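Local atomic coordinates of 2-methyl-3-hydroxypyridine-5-carboxylic acid oxygenase (Mesorhizobium loti, PDB entry 3ALJ), a protein that probably catalyses the flavin-dependent, ring-opening oxygenation of 2-methyl-3-hydroxypyridine-5-carboxylic acid, carrying a bound FAD as its cofactor. Residues A[21-35]-A[304-316]. Residues are numbered along the deposited sequence; the frame is centred on the assembly and turned at random.
Sequences FAGLTAAIALKQNGW and AMVNAFSLSQDLE. With FAD (flavin-adenine dinucleotide), chain B.
Ala-308 sets its CB against Ala-22 O, Thr-25 CG2 and Ala-26 where helix 21-32, the dinucleotide-binding helix that follows the first strand of the Rossmann-type FAD fold, packs on helix 300-314. The axes of 21-32 and 304-314 run in the same direction, 26° apart, and approach to 8.1 Å, a closeness allowed by small residues: Ala-22 meets Ala-304, CB to CB at 4.0 Å. Thr-25 makes contact through both branches. Its CG2, placed anti to the backbone N (OG1 then lies beside that N, chi1 -70°), reaches Met-305 O at 3.5 Å, while OG1 lies against Met-305 CG, the two side chains crossing at about a right angle. With an alanine here, the CG2 contacts to Ala-308 and Met-305 would be lost, and Phe-21 O would probably be left with one donor fewer. Further along, Ala-29 CB lies against Ser-312, in the conformer described, and 4.0 Å from Phe-309 CD1. Leu-315 CD1 touches Leu-30 CD2, which also sits above one face of the Trp-35 indole, offset toward its rim, past the Schellman turn at Gly-34. In the modelled conformer of Ser-312, water 1 donates to its OG and to Asn-33 OD1; Glu-316 packs obliquely on Asn-33, its carboxylate salt-bridged to Arg-12. At the other end, Ala-22 N donates to FAD O1P (2.9 Å, 161° at the hydrogen), and the Phe-21 ring turns its edge to the ribityl O4'. Phe-21 O accepts from Thr-25 N, one turn on, and, from the opposite face of its carbonyl plane, from Thr-25 OG1 at 2.8 Å.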
loop_
_atom_site.group_PDB
_atom_site.type_symbol
_atom_site.label_atom_id
_atom_site.label_comp_id
_atom_site.label_asym_id
_atom_site.label_seq_id
_atom_site.Cartn_x
_atom_site.Cartn_y
_atom_site.Cartn_z
ATOM N N PHE A 21 -1.827 3.568 6.310
ATOM C CA PHE A 21 -1.110 4.630 5.536
ATOM C C PHE A 21 -2.047 5.738 5.098
ATOM O O PHE A 21 -1.695 6.899 5.093
ATOM C CB PHE A 21 -0.399 3.979 4.321
ATOM C CG PHE A 21 0.454 2.832 4.674
ATOM C CD1 PHE A 21 1.494 2.969 5.540
ATOM C CD2 PHE A 21 0.195 1.572 4.174
ATOM C CE1 PHE A 21 2.285 1.891 5.962
ATOM C CE2 PHE A 21 1.071 0.451 4.570
ATOM C CZ PHE A 21 2.125 0.666 5.386
ATOM N N ALA A 22 -3.299 5.424 4.754
ATOM C CA ALA A 22 -4.215 6.477 4.367
ATOM C C ALA A 22 -4.607 7.429 5.494
ATOM O O ALA A 22 -4.544 8.652 5.384
ATOM C CB ALA A 22 -5.485 5.855 3.764
ATOM N N GLY A 23 -4.884 6.799 6.676
ATOM C CA GLY A 23 -5.301 7.651 7.794
ATOM C C GLY A 23 -4.213 8.499 8.397
ATOM O O GLY A 23 -4.444 9.674 8.722
ATOM N N LEU A 24 -3.040 7.891 8.457
ATOM C CA LEU A 24 -1.898 8.671 8.970
ATOM C C LEU A 24 -1.509 9.785 7.987
ATOM O O LEU A 24 -1.152 10.883 8.436
ATOM C CB LEU A 24 -0.709 7.745 9.207
ATOM C CG LEU A 24 -0.840 6.788 10.410
ATOM C CD1 LEU A 24 0.267 5.694 10.349
ATOM C CD2 LEU A 24 -0.698 7.579 11.692
ATOM N N THR A 25 -1.561 9.511 6.673
ATOM C CA THR A 25 -1.280 10.558 5.709
ATOM C C THR A 25 -2.296 11.650 5.828
ATOM O O THR A 25 -1.926 12.848 5.881
ATOM C CB THR A 25 -1.330 9.937 4.285
ATOM O OG1 THR A 25 -0.209 9.056 4.087
ATOM C CG2 THR A 25 -1.229 11.093 3.216
ATOM N N ALA A 26 -3.611 11.310 5.903
ATOM C CA ALA A 26 -4.614 12.353 6.045
ATOM C C ALA A 26 -4.416 13.132 7.320
ATOM O O ALA A 26 -4.489 14.407 7.296
ATOM C CB ALA A 26 -6.073 11.695 6.030
ATOM N N ALA A 27 -4.141 12.455 8.412
ATOM C CA ALA A 27 -3.943 13.177 9.665
ATOM C C ALA A 27 -2.781 14.156 9.668
ATOM O O ALA A 27 -2.919 15.271 10.132
ATOM C CB ALA A 27 -3.866 12.210 10.831
ATOM N N ILE A 28 -1.658 13.748 9.114
ATOM C CA ILE A 28 -0.481 14.614 9.077
ATOM C C ILE A 28 -0.762 15.794 8.183
ATOM O O ILE A 28 -0.467 16.921 8.559
ATOM C CB ILE A 28 0.700 13.817 8.579
ATOM C CG1 ILE A 28 1.196 12.838 9.610
ATOM C CG2 ILE A 28 1.843 14.794 8.189
ATOM C CD1 ILE A 28 2.134 11.718 9.009
ATOM N N ALA A 29 -1.326 15.512 7.005
ATOM C CA ALA A 29 -1.557 16.591 6.018
ATOM C C ALA A 29 -2.541 17.605 6.561
ATOM O O ALA A 29 -2.311 18.874 6.496
ATOM C CB ALA A 29 -2.044 16.109 4.658
ATOM N N LEU A 30 -3.571 17.140 7.260
ATOM C CA LEU A 30 -4.598 18.050 7.805
ATOM C C LEU A 30 -3.963 18.780 8.941
ATOM O O LEU A 30 -4.153 20.028 9.048
ATOM C CB LEU A 30 -5.864 17.227 8.233
ATOM C CG LEU A 30 -6.599 16.662 7.071
ATOM C CD1 LEU A 30 -7.590 15.563 7.670
ATOM C CD2 LEU A 30 -7.358 17.701 6.270
ATOM N N LYS A 31 -3.200 18.110 9.825
ATOM C CA LYS A 31 -2.582 18.814 11.000
ATOM C C LYS A 31 -1.594 19.907 10.494
ATOM O O LYS A 31 -1.549 21.009 11.082
ATOM C CB LYS A 31 -1.890 17.794 11.938
ATOM C CG LYS A 31 -1.361 18.351 13.285
ATOM C CD LYS A 31 -2.595 18.684 14.213
ATOM C CE LYS A 31 -1.842 19.180 15.463
ATOM N NZ LYS A 31 -2.856 19.637 16.462
ATOM N N GLN A 32 -0.896 19.642 9.396
ATOM C CA GLN A 32 0.068 20.682 8.895
ATOM C C GLN A 32 -0.690 21.860 8.380
ATOM O O GLN A 32 -0.135 22.977 8.462
ATOM C CB GLN A 32 0.901 20.072 7.729
ATOM C CG GLN A 32 1.951 19.107 8.179
ATOM C CD GLN A 32 2.811 18.539 7.041
ATOM O OE1 GLN A 32 3.955 18.134 7.299
ATOM N NE2 GLN A 32 2.287 18.546 5.798
ATOM N N ASN A 33 -1.907 21.699 7.920
ATOM C CA ASN A 33 -2.726 22.817 7.489
ATOM C C ASN A 33 -3.538 23.483 8.625
ATOM O O ASN A 33 -4.404 24.337 8.316
ATOM C CB ASN A 33 -3.682 22.300 6.423
ATOM C CG ASN A 33 -2.958 22.024 5.078
ATOM O OD1 ASN A 33 -3.543 21.434 4.100
ATOM N ND2 ASN A 33 -1.757 22.580 4.966
ATOM N N GLY A 34 -3.308 23.087 9.857
ATOM C CA GLY A 34 -3.955 23.808 11.002
ATOM C C GLY A 34 -5.259 23.150 11.455
ATOM O O GLY A 34 -5.890 23.657 12.381
ATOM N N TRP A 35 -5.634 21.982 10.918
ATOM C CA TRP A 35 -6.803 21.245 11.492
ATOM C C TRP A 35 -6.460 20.729 12.876
ATOM O O TRP A 35 -5.358 20.312 13.195
ATOM C CB TRP A 35 -7.179 20.065 10.588
ATOM C CG TRP A 35 -7.775 20.423 9.304
ATOM C CD1 TRP A 35 -7.172 20.899 8.114
ATOM C CD2 TRP A 35 -9.152 20.285 9.004
ATOM N NE1 TRP A 35 -8.086 21.071 7.179
ATOM C CE2 TRP A 35 -9.348 20.702 7.658
ATOM C CE3 TRP A 35 -10.275 19.821 9.731
ATOM C CZ2 TRP A 35 -10.603 20.671 6.971
ATOM C CZ3 TRP A 35 -11.513 19.828 9.039
ATOM C CH2 TRP A 35 -11.682 20.261 7.707
ATOM N N ALA A 304 -3.601 5.338 -2.073
ATOM C CA ALA A 304 -4.210 5.717 -0.812
ATOM C C ALA A 304 -3.546 6.996 -0.283
ATOM O O ALA A 304 -4.264 7.901 0.179
ATOM C CB ALA A 304 -4.034 4.614 0.251
ATOM N N MET A 305 -2.228 7.073 -0.361
ATOM C CA MET A 305 -1.494 8.218 0.160
ATOM C C MET A 305 -1.703 9.436 -0.725
ATOM O O MET A 305 -1.902 10.553 -0.175
ATOM C CB MET A 305 -0.020 7.826 0.262
ATOM C CG MET A 305 0.172 6.828 1.408
ATOM S SD MET A 305 1.938 6.241 1.487
ATOM C CE MET A 305 2.730 7.745 2.146
ATOM N N VAL A 306 -1.599 9.298 -2.033
ATOM C CA VAL A 306 -1.932 10.461 -2.974
ATOM C C VAL A 306 -3.331 10.965 -2.678
ATOM O O VAL A 306 -3.526 12.162 -2.606
ATOM C CB VAL A 306 -1.768 10.042 -4.426
ATOM C CG1 VAL A 306 -2.415 11.057 -5.390
ATOM C CG2 VAL A 306 -0.234 9.982 -4.749
ATOM N N ASN A 307 -4.307 10.072 -2.547
ATOM C CA ASN A 307 -5.710 10.543 -2.305
ATOM C C ASN A 307 -5.885 11.178 -0.973
ATOM O O ASN A 307 -6.538 12.237 -0.922
ATOM C CB ASN A 307 -6.660 9.369 -2.556
ATOM C CG ASN A 307 -6.650 8.863 -3.978
ATOM O OD1 ASN A 307 -7.072 7.666 -4.258
ATOM N ND2 ASN A 307 -6.223 9.637 -4.842
ATOM N N ALA A 308 -5.208 10.682 0.057
ATOM C CA ALA A 308 -5.342 11.315 1.348
ATOM C C ALA A 308 -4.697 12.688 1.335
ATOM O O ALA A 308 -5.211 13.702 1.889
ATOM C CB ALA A 308 -4.733 10.427 2.400
ATOM N N PHE A 309 -3.507 12.803 0.694
ATOM C CA PHE A 309 -2.890 14.110 0.675
ATOM C C PHE A 309 -3.659 15.060 -0.180
ATOM O O PHE A 309 -3.788 16.256 0.214
ATOM C CB PHE A 309 -1.419 13.925 0.081
ATOM C CG PHE A 309 -0.566 15.174 0.214
ATOM C CD1 PHE A 309 0.106 15.425 1.404
ATOM C CD2 PHE A 309 -0.557 16.091 -0.852
ATOM C CE1 PHE A 309 0.854 16.597 1.534
ATOM C CE2 PHE A 309 0.211 17.283 -0.756
ATOM C CZ PHE A 309 0.862 17.539 0.418
ATOM N N SER A 310 -4.193 14.582 -1.287
ATOM C CA SER A 310 -4.993 15.411 -2.205
ATOM C C SER A 310 -6.251 15.923 -1.511
ATOM O O SER A 310 -6.695 17.066 -1.793
ATOM C CB SER A 310 -5.414 14.637 -3.441
ATOM O OG SER A 310 -4.207 14.312 -4.177
ATOM N N LEU A 311 -6.851 15.137 -0.642
ATOM C CA LEU A 311 -8.037 15.588 0.173
ATOM C C LEU A 311 -7.658 16.833 0.896
ATOM O O LEU A 311 -8.449 17.847 0.943
ATOM C CB LEU A 311 -8.473 14.397 1.136
ATOM C CG LEU A 311 -9.685 14.799 2.007
ATOM C CD1 LEU A 311 -10.933 15.078 1.211
ATOM C CD2 LEU A 311 -9.915 13.601 2.930
ATOM N N SER A 312 -6.532 16.804 1.581
ATOM C CA SER A 312 -6.048 17.982 2.329
ATOM C C SER A 312 -5.896 19.210 1.463
ATOM O O SER A 312 -6.219 20.326 1.914
ATOM C CB SER A 312 -4.768 17.680 3.175
ATOM O OG SER A 312 -3.551 17.723 2.420
ATOM N N GLN A 313 -5.415 19.004 0.246
ATOM C CA GLN A 313 -5.259 20.135 -0.704
ATOM C C GLN A 313 -6.606 20.733 -1.048
ATOM O O GLN A 313 -6.757 21.989 -0.975
ATOM C CB GLN A 313 -4.593 19.660 -1.973
ATOM C CG GLN A 313 -3.110 19.245 -1.808
ATOM C CD GLN A 313 -2.606 18.719 -3.120
ATOM O OE1 GLN A 313 -3.258 17.961 -3.854
ATOM N NE2 GLN A 313 -1.357 19.096 -3.416
ATOM N N ASP A 314 -7.624 19.928 -1.328
ATOM C CA ASP A 314 -8.898 20.499 -1.736
ATOM C C ASP A 314 -9.603 21.157 -0.573
ATOM O O ASP A 314 -10.437 22.087 -0.898
ATOM C CB ASP A 314 -9.750 19.399 -2.376
ATOM C CG ASP A 314 -9.471 19.225 -3.803
ATOM O OD1 ASP A 314 -9.980 20.089 -4.557
ATOM O OD2 ASP A 314 -8.870 18.239 -4.303
ATOM N N LEU A 315 -9.260 20.846 0.678
ATOM C CA LEU A 315 -9.871 21.438 1.857
ATOM C C LEU A 315 -9.267 22.807 2.105
ATOM O O LEU A 315 -9.725 23.505 3.039
ATOM C CB LEU A 315 -9.746 20.523 3.106
ATOM C CG LEU A 315 -10.730 19.358 2.942
ATOM C CD1 LEU A 315 -10.215 18.230 3.894
ATOM C CD2 LEU A 315 -12.180 19.807 3.353
ATOM N N GLU A 316 -8.274 23.255 1.293
ATOM C CA GLU A 316 -7.656 24.586 1.513
ATOM C C GLU A 316 -8.258 25.547 0.512
ATOM O O GLU A 316 -7.663 26.658 0.401
ATOM C CB GLU A 316 -6.082 24.508 1.246
ATOM C CG GLU A 316 -5.340 23.795 2.332
ATOM C CD GLU A 316 -5.621 24.488 3.661
ATOM O OE1 GLU A 316 -5.244 25.676 3.831
ATOM O OE2 GLU A 316 -6.272 23.892 4.537
HETATM P PA FAD B . -5.017 -0.352 5.884
HETATM O O1A FAD B . -3.541 -0.344 5.638
HETATM O O2A FAD B . -5.731 -1.574 5.835
HETATM O O5B FAD B . -5.220 0.338 7.300
HETATM C C5B FAD B . -6.556 0.473 7.889
HETATM C C4B FAD B . -6.234 0.642 9.359
HETATM O O4B FAD B . -7.572 0.868 9.922
HETATM C C3B FAD B . -5.725 -0.570 10.047
HETATM O O3B FAD B . -4.635 -0.247 10.935
HETATM C C2B FAD B . -6.997 -1.155 10.761
HETATM O O2B FAD B . -6.691 -1.886 11.962
HETATM C C1B FAD B . -7.751 0.070 11.163
HETATM N N9A FAD B . -9.169 -0.090 11.187
HETATM C C8A FAD B . -9.974 -0.941 10.463
HETATM N N7A FAD B . -11.273 -0.727 10.720
HETATM C C5A FAD B . -11.310 0.295 11.656
HETATM C C6A FAD B . -12.362 1.004 12.230
HETATM N N6A FAD B . -13.667 0.666 11.957
HETATM N N1A FAD B . -12.032 1.980 13.080
HETATM C C2A FAD B . -10.768 2.287 13.390
HETATM N N3A FAD B . -9.688 1.663 12.836
HETATM C C4A FAD B . -10.003 0.684 11.944
HETATM N N1 FAD B . 0.602 -0.993 -1.970
HETATM C C2 FAD B . 1.660 -0.313 -2.372
HETATM O O2 FAD B . 1.664 0.922 -2.502
HETATM N N3 FAD B . 2.840 -0.987 -2.687
HETATM C C4 FAD B . 2.951 -2.371 -2.551
HETATM O O4 FAD B . 4.105 -2.921 -2.704
HETATM C C4X FAD B . 1.819 -3.056 -2.147
HETATM N N5 FAD B . 1.841 -4.493 -2.101
HETATM C C5X FAD B . 0.685 -5.171 -1.763
HETATM C C6 FAD B . 0.640 -6.575 -1.811
HETATM C C7 FAD B . -0.484 -7.252 -1.413
HETATM C C7M FAD B . -0.490 -8.807 -1.463
HETATM C C8 FAD B . -1.617 -6.566 -1.029
HETATM C C8M FAD B . -2.916 -7.291 -0.612
HETATM C C9 FAD B . -1.590 -5.165 -0.983
HETATM C C9A FAD B . -0.442 -4.445 -1.397
HETATM N N10 FAD B . -0.401 -2.982 -1.401
HETATM C C10 FAD B . 0.699 -2.333 -1.817
HETATM C "C1'" FAD B . -1.675 -2.208 -1.014
HETATM C "C2'" FAD B . -1.543 -1.723 0.423
HETATM O "O2'" FAD B . -1.302 -2.854 1.286
HETATM C "C3'" FAD B . -2.884 -1.115 0.878
HETATM O "O3'" FAD B . -3.480 -0.452 -0.300
HETATM C "C4'" FAD B . -2.761 -0.071 1.908
HETATM O "O4'" FAD B . -2.215 -0.713 3.095
HETATM C "C5'" FAD B . -4.088 0.492 2.298
HETATM O "O5'" FAD B . -3.888 1.469 3.315
HETATM P P FAD B . -5.171 1.950 4.103
HETATM O O1P FAD B . -4.666 2.890 5.114
HETATM O O2P FAD B . -6.271 2.382 3.185
HETATM O O3P FAD B . -5.740 0.610 4.808
HETATM O O HOH W 1 -1.769 19.816 2.029
HETATM O O HOH W 2 -6.611 21.187 4.604
#